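Local structure of short-chain dehydrogenase/reductase SDR (Paraburkholderia phymatum, 5VA8) at residues Phe108-Asp111 with Asp112-Ala116; Arg238-Ala241 with Phe242-Val246; Arg129-Ile132 with Asp133-Ser137. The protein binds NADP in a Rossmann fold and probably catalyses an NADP(H)-dependent oxidation or reduction, as a short-chain dehydrogenase/reductase. All coordinates share one frame; numbering follows the deposited sequence. Where two conformers were deposited one is given.

Contact 1 of 3, residues Phe108-Asp111 with Asp112-Ala116. With MPO (3[N-morpholino]propane sulfonic acid), chain G.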
# COMPACT_ATOMS: atom_id res chain seq x y z
N PHE A 108 -2.59 27.00 7.56
CA PHE A 108 -3.92 26.59 7.11
C PHE A 108 -4.96 27.02 8.13
O PHE A 108 -4.82 26.72 9.32
CB PHE A 108 -4.00 25.08 6.92
CG PHE A 108 -3.09 24.51 5.86
CD1 PHE A 108 -2.61 25.28 4.82
CD2 PHE A 108 -2.76 23.16 5.90
CE1 PHE A 108 -1.78 24.72 3.85
CE2 PHE A 108 -1.94 22.59 4.94
CZ PHE A 108 -1.45 23.36 3.91
N THR A 109 -6.00 27.71 7.68
CA THR A 109 -7.09 28.06 8.58
C THR A 109 -8.16 26.98 8.54
O THR A 109 -8.20 26.13 7.64
CB THR A 109 -7.71 29.39 8.20
OG1 THR A 109 -8.36 29.28 6.93
CG2 THR A 109 -6.66 30.50 8.16
N HIS A 110 -9.05 27.02 9.53
CA HIS A 110 -10.21 26.13 9.51
C HIS A 110 -10.97 26.28 8.20
O HIS A 110 -11.39 25.29 7.58
CB HIS A 110 -11.10 26.44 10.71
CG HIS A 110 -12.34 25.61 10.75
ND1 HIS A 110 -13.58 26.11 10.41
CD2 HIS A 110 -12.52 24.30 11.05
CE1 HIS A 110 -14.48 25.14 10.52
NE2 HIS A 110 -13.87 24.04 10.91
N ASP A 111 -11.14 27.52 7.73
CA ASP A 111 -11.86 27.76 6.48
C ASP A 111 -11.10 27.20 5.29
O ASP A 111 -11.71 26.71 4.33
CB ASP A 111 -12.11 29.26 6.28
CG ASP A 111 -13.48 29.69 6.75
OD1 ASP A 111 -13.70 30.92 6.84
OD2 ASP A 111 -14.32 28.83 7.03
N ASP A 112 -9.76 27.28 5.30
CA ASP A 112 -8.98 26.65 4.24
C ASP A 112 -9.31 25.16 4.14
O ASP A 112 -9.47 24.62 3.04
CB ASP A 112 -7.48 26.79 4.49
CG ASP A 112 -6.96 28.19 4.23
OD1 ASP A 112 -7.55 28.94 3.41
OD2 ASP A 112 -5.93 28.52 4.85
N TRP A 113 -9.37 24.49 5.29
CA TRP A 113 -9.68 23.07 5.32
C TRP A 113 -11.07 22.79 4.78
O TRP A 113 -11.26 21.88 3.97
CB TRP A 113 -9.54 22.53 6.74
CG TRP A 113 -8.12 22.20 7.07
CD1 TRP A 113 -7.31 22.83 7.98
CD2 TRP A 113 -7.33 21.18 6.46
NE1 TRP A 113 -6.06 22.25 7.98
CE2 TRP A 113 -6.05 21.23 7.06
CE3 TRP A 113 -7.58 20.22 5.47
CZ2 TRP A 113 -5.02 20.36 6.69
CZ3 TRP A 113 -6.55 19.36 5.10
CH2 TRP A 113 -5.29 19.44 5.72
N ILE A 114 -12.07 23.55 5.25
CA ILE A 114 -13.43 23.29 4.79
C ILE A 114 -13.53 23.48 3.29
O ILE A 114 -14.15 22.68 2.59
CB ILE A 114 -14.44 24.19 5.54
CG1 ILE A 114 -14.41 23.90 7.04
CG2 ILE A 114 -15.85 23.98 4.99
CD1 ILE A 114 -14.87 22.51 7.41
N ARG A 115 -12.92 24.55 2.76
CA ARG A 115 -12.99 24.78 1.32
C ARG A 115 -12.32 23.66 0.54
O ARG A 115 -12.84 23.24 -0.50
CB ARG A 115 -12.38 26.14 0.99
CG ARG A 115 -13.16 27.30 1.59
CD ARG A 115 -12.43 28.62 1.43
NE ARG A 115 -12.35 29.03 0.03
CZ ARG A 115 -11.72 30.12 -0.38
NH1 ARG A 115 -11.12 30.91 0.50
NH2 ARG A 115 -11.69 30.43 -1.67
N ALA A 116 -11.17 23.17 1.01
CA ALA A 116 -10.52 22.08 0.29
C ALA A 116 -11.35 20.81 0.36
O ALA A 116 -11.51 20.11 -0.64
CB ALA A 116 -9.11 21.83 0.84
S1 MPO G . -8.76 32.63 5.28
O1 MPO G . -9.90 33.52 4.85
O2 MPO G . -8.03 33.53 6.25
O4 MPO G . -2.13 28.89 2.87
N1 MPO G . -4.60 30.28 3.29
C1 MPO G . -7.70 32.18 3.87
O3 MPO G . -9.28 31.41 6.00
C2 MPO G . -6.33 31.69 4.32
C3 MPO G . -5.45 31.45 3.09
C4 MPO G . -4.29 29.70 2.01
C5 MPO G . -3.30 28.54 2.12
C6 MPO G . -2.44 29.49 4.13
C7 MPO G . -3.44 30.64 4.02
O HOH W 1 -4.94 23.89 10.27
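Thr109 and Asp112 form a capping box at the start of helix 110-138, each side chain bonding the backbone N-H of the other. Thr109, the N-cap residue, accepts from Asp112 N at its OG1 (2.9 Å). This needs OG1 between its own backbone N and carbonyl carbon (chi1 67°), where the short hydroxyl can reach into the first turn. In return Thr109 N gives a nearly straight bond to Asp112 OD2 (2.9 Å, 175° at the hydrogen), which it meets from above the carboxylate plane. Aspartate suits this place twice over: its carboxylate reaches back to the cap, and its negative charge probably interacts well with the positive end of the helix dipole. A buffer molecule, MPO, probably from the crystallisation liquor, donates from N1 to Asp112 OD2 (2.7 Å), which thereby takes two donors.

Phe108, just before the cap, turns its ring edge toward the face of the Trp113 six-membered ring in an offset T-shaped stack, with planes at 90° and centroids 5.6 Å apart. Large flat rings suit this buried place, and the indole N-H is satisfied by a water that lies in the indole plane 3.0 Å from Trp113 NE1 and also bonds Phe108 O. One turn on, Ile114 CG1 sits over one face of the His110 ring in a CH-pi contact, 4.0 Å from its centroid; histidine offers both this face and a polar edge.

His110 NE2 is hydrogen-bonded to Glu118 of the second subunit, whose Phe171 meets the Trp113 ring edge-to-face. Within the chain, Phe108, Trp113 and Ala116 rest on Leu160 of helix 159-179.

Contact 2 of 3, residues Arg238-Ala241 with Phe242-Val246; sequences RACA and FLCSV
Phe242 N donates to Arg238 O at 3.0 Å, and Leu243 N to Ala239 O at 3.1 Å, the regular i to i+4 bonds near the C-terminal end of helix 233-243 in this Rossmann-fold domain. Cys244 N keeps its bond to Cys240 O (3.0 Å), but it is bent, 141° at the hydrogen, and a weak one to Ala241 O accompanies it. Beyond these, Phe242 O receives two bonds from Ser245, one from its hydroxyl and one from its backbone N. The side-chain bond is short, Ser245 OG to Phe242 O at 2.7 Å, and it lies in the carbonyl plane on a lone pair; the second, from Ser245 N to the same oxygen, measures 3.0 Å. Serine fits because its small side chain, with OG between the backbone N and the carbonyl carbon, can fold back on the turn before it.

Small and apolar residues suit a helix packed on several sides. Ala241 and both cysteines lie against helix 26-37, the alanine on Ala34, and the slim methyl and thiol groups allow a close approach. Leu243 packs on Leu189 of strand 184-191, which Cys240 also touches, and on Trp256 of strand 255-258. Phe242 CG is anti to the backbone N (chi1 -176°), which swings the ring off its own helix; it meets Phe242 of the third subunit, with planes at about 25°, and packs on Ala239 there. Along the face toward helix 26-37, Cys240 SG and Cys244 SG stand one turn apart in apolar contact, 4.2 Å from each other, as separate thiols and not a disulfide.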
# COMPACT_ATOMS: atom_id res chain seq x y z
N ARG A 238 -7.14 9.67 -22.40
CA ARG A 238 -7.25 8.33 -22.98
C ARG A 238 -7.36 7.27 -21.89
O ARG A 238 -8.13 6.31 -22.03
CB ARG A 238 -6.05 8.04 -23.88
CG ARG A 238 -5.83 9.03 -25.00
CD ARG A 238 -6.97 9.07 -26.01
NE ARG A 238 -6.60 9.90 -27.16
CZ ARG A 238 -7.43 10.27 -28.13
NH1 ARG A 238 -8.70 9.89 -28.11
NH2 ARG A 238 -6.99 11.03 -29.13
N ALA A 239 -6.60 7.42 -20.80
CA ALA A 239 -6.75 6.48 -19.69
C ALA A 239 -8.14 6.57 -19.07
O ALA A 239 -8.75 5.55 -18.74
CB ALA A 239 -5.68 6.74 -18.62
N CYS A 240 -8.66 7.79 -18.93
CA CYS A 240 -10.02 7.96 -18.46
C CYS A 240 -11.01 7.24 -19.37
O CYS A 240 -11.91 6.52 -18.91
CB CYS A 240 -10.35 9.44 -18.37
SG CYS A 240 -12.02 9.80 -17.76
N ALA A 241 -10.85 7.40 -20.69
CA ALA A 241 -11.77 6.76 -21.62
C ALA A 241 -11.71 5.25 -21.51
O ALA A 241 -12.74 4.57 -21.56
CB ALA A 241 -11.47 7.21 -23.06
N PHE A 242 -10.50 4.69 -21.32
CA PHE A 242 -10.43 3.24 -21.15
C PHE A 242 -11.20 2.79 -19.91
O PHE A 242 -11.95 1.81 -19.96
CB PHE A 242 -8.99 2.76 -21.08
CG PHE A 242 -8.90 1.26 -21.01
CD1 PHE A 242 -9.03 0.51 -22.16
CD2 PHE A 242 -8.81 0.61 -19.79
CE1 PHE A 242 -8.99 -0.88 -22.12
CE2 PHE A 242 -8.78 -0.78 -19.74
CZ PHE A 242 -8.87 -1.52 -20.90
N LEU A 243 -11.03 3.50 -18.78
CA LEU A 243 -11.78 3.14 -17.58
C LEU A 243 -13.28 3.24 -17.82
O LEU A 243 -14.06 2.47 -17.23
CB LEU A 243 -11.40 4.05 -16.41
CG LEU A 243 -10.07 3.77 -15.72
CD1 LEU A 243 -9.77 4.88 -14.72
CD2 LEU A 243 -10.08 2.41 -15.03
N CYS A 244 -13.70 4.16 -18.67
CA CYS A 244 -15.12 4.34 -18.92
C CYS A 244 -15.68 3.36 -19.93
O CYS A 244 -16.89 3.38 -20.17
CB CYS A 244 -15.39 5.77 -19.40
SG CYS A 244 -15.11 7.03 -18.12
N SER A 245 -14.85 2.49 -20.49
CA SER A 245 -15.24 1.63 -21.60
C SER A 245 -15.90 0.35 -21.12
O SER A 245 -15.88 -0.01 -19.94
CB SER A 245 -14.03 1.28 -22.46
OG SER A 245 -13.25 0.28 -21.81
N VAL A 246 -16.46 -0.39 -22.09
CA VAL A 246 -17.00 -1.71 -21.80
C VAL A 246 -15.92 -2.74 -21.57
O VAL A 246 -16.24 -3.90 -21.26
CB VAL A 246 -17.93 -2.17 -22.94
CG1 VAL A 246 -19.06 -1.15 -23.14
CG2 VAL A 246 -17.14 -2.41 -24.24

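Contact 3 of 3, residues Arg129-Ile132 with Asp133-Ser137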
# COMPACT_ATOMS: atom_id res chain seq x y z
N ARG A 129 -23.65 10.63 -5.25
CA ARG A 129 -24.94 10.36 -4.62
C ARG A 129 -26.09 10.76 -5.55
O ARG A 129 -27.12 10.07 -5.60
CB ARG A 129 -25.04 11.10 -3.28
CG ARG A 129 -26.27 10.70 -2.49
CD ARG A 129 -26.27 11.27 -1.08
NE ARG A 129 -26.36 12.73 -1.06
CZ ARG A 129 -27.50 13.41 -1.22
NH1 ARG A 129 -28.64 12.77 -1.44
NH2 ARG A 129 -27.49 14.74 -1.17
N ALA A 130 -25.92 11.84 -6.31
CA ALA A 130 -26.99 12.32 -7.17
C ALA A 130 -27.14 11.53 -8.47
O ALA A 130 -28.19 11.65 -9.12
CB ALA A 130 -26.77 13.79 -7.51
N THR A 131 -26.14 10.73 -8.86
CA THR A 131 -26.18 10.04 -10.14
C THR A 131 -26.16 8.53 -10.02
O THR A 131 -26.42 7.84 -11.03
CB THR A 131 -25.00 10.48 -11.02
OG1 THR A 131 -23.76 10.20 -10.35
CG2 THR A 131 -25.09 11.98 -11.32
N ILE A 132 -25.89 7.98 -8.84
CA ILE A 132 -25.66 6.54 -8.72
C ILE A 132 -26.95 5.75 -8.91
O ILE A 132 -26.92 4.65 -9.48
CB ILE A 132 -24.97 6.24 -7.37
CG1 ILE A 132 -24.53 4.77 -7.28
CG2 ILE A 132 -25.88 6.60 -6.19
CD1 ILE A 132 -23.59 4.34 -8.41
N ASP A 133 -28.09 6.28 -8.44
CA ASP A 133 -29.35 5.55 -8.57
C ASP A 133 -29.67 5.23 -10.02
O ASP A 133 -30.10 4.11 -10.34
CB ASP A 133 -30.52 6.35 -7.97
CG ASP A 133 -30.50 6.43 -6.44
OD1 ASP A 133 -29.65 5.79 -5.79
OD2 ASP A 133 -31.36 7.15 -5.90
N GLY A 134 -29.50 6.21 -10.91
CA GLY A 134 -29.78 5.98 -12.32
C GLY A 134 -28.83 4.99 -12.95
O GLY A 134 -29.24 4.15 -13.75
N MET A 135 -27.54 5.08 -12.61
CA MET A 135 -26.59 4.11 -13.14
C MET A 135 -26.97 2.69 -12.72
O MET A 135 -26.95 1.76 -13.54
CB MET A 135 -25.17 4.44 -12.67
CG MET A 135 -24.62 5.75 -13.23
SD MET A 135 -22.94 6.01 -12.62
CE MET A 135 -22.57 7.60 -13.38
N ILE A 136 -27.29 2.52 -11.44
CA ILE A 136 -27.69 1.20 -10.95
C ILE A 136 -28.92 0.71 -11.70
O ILE A 136 -29.00 -0.46 -12.11
CB ILE A 136 -27.91 1.26 -9.43
CG1 ILE A 136 -26.57 1.37 -8.70
CG2 ILE A 136 -28.74 0.07 -8.94
CD1 ILE A 136 -26.71 1.61 -7.21
N SER A 137 -29.89 1.60 -11.92
CA SER A 137 -31.14 1.21 -12.56
C SER A 137 -30.91 0.74 -14.00
O SER A 137 -31.70 -0.06 -14.52
CB SER A 137 -32.12 2.38 -12.53
OG SER A 137 -31.87 3.32 -13.56
O HOH W 2 -28.90 8.99 -7.43
O HOH W 3 -28.62 8.31 -3.96
O HOH W 4 -29.55 9.01 -10.23
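Helix 110-138, a long helix of the Rossmann fold, is kinked at Asp133 and Gly134, whose N atoms lack bonds to the turn before, and Met135 N reaches Thr131 O only weakly, at 3.4 Å. Water fills the missing links. One molecule donates to Arg129 O and accepts from Asp133 N (3.0 Å), and another joins Ala130 O to Gly134 N in the same way, its distance to Gly134 N being 2.9 Å. A third water donates to Arg129 O. The oxygen of this third water also makes a long bond to Asp133 OD1, 3.3 Å away. A polar aspartate and a glycine without a side chain suit this watery side. Regular pairing resumes with Ile136 N to Ile132 O at 2.9 Å, almost straight at 170°.

Thr131 and Met135 face the sheet, while Ile132 lies between it and the second subunit. Thr131 OG1 turns back to Leu127 O, satisfying its hydroxyl within the helix. Met135 lies alongside Thr131, its long apolar chain extended beyond CG, and packs on Leu93 of strand 92-95 and Val184 of strand 184-191. Ile132 also touches Val184, and at the subunit boundary it packs on Phe105 of the second subunit; Arg106 of that subunit lies against Asp133 and Ile136. Branched isoleucines, stiff and apolar, fit these places one turn apart. Ile132 CG1 is anti to its own backbone N (chi1 -172°), whereas Ile136 CG1 lies beside its N, and the two side chains cross at a slant with Ile136 CD1 3.8 Å from Ile132 CG1.

Overall arrangement
Contacts 1 and 3 lie on the same helix, 110-138: contact 1 at its N-terminal start, contact 3 near its far end, their centres about 30 Å apart. Both touch the second subunit, so this helix meets that neighbour near both its ends. Contact 2 follows much later in the chain, at the end of helix 233-243, with centres about 33 Å from contact 1 and 19 Å from contact 3. It lies across the chain's centre from contact 1 and faces the third subunit. Together the three contacts mark helices packed around the seven-stranded parallel sheet of the Rossmann fold, and they show two different surfaces used to build the tetramer.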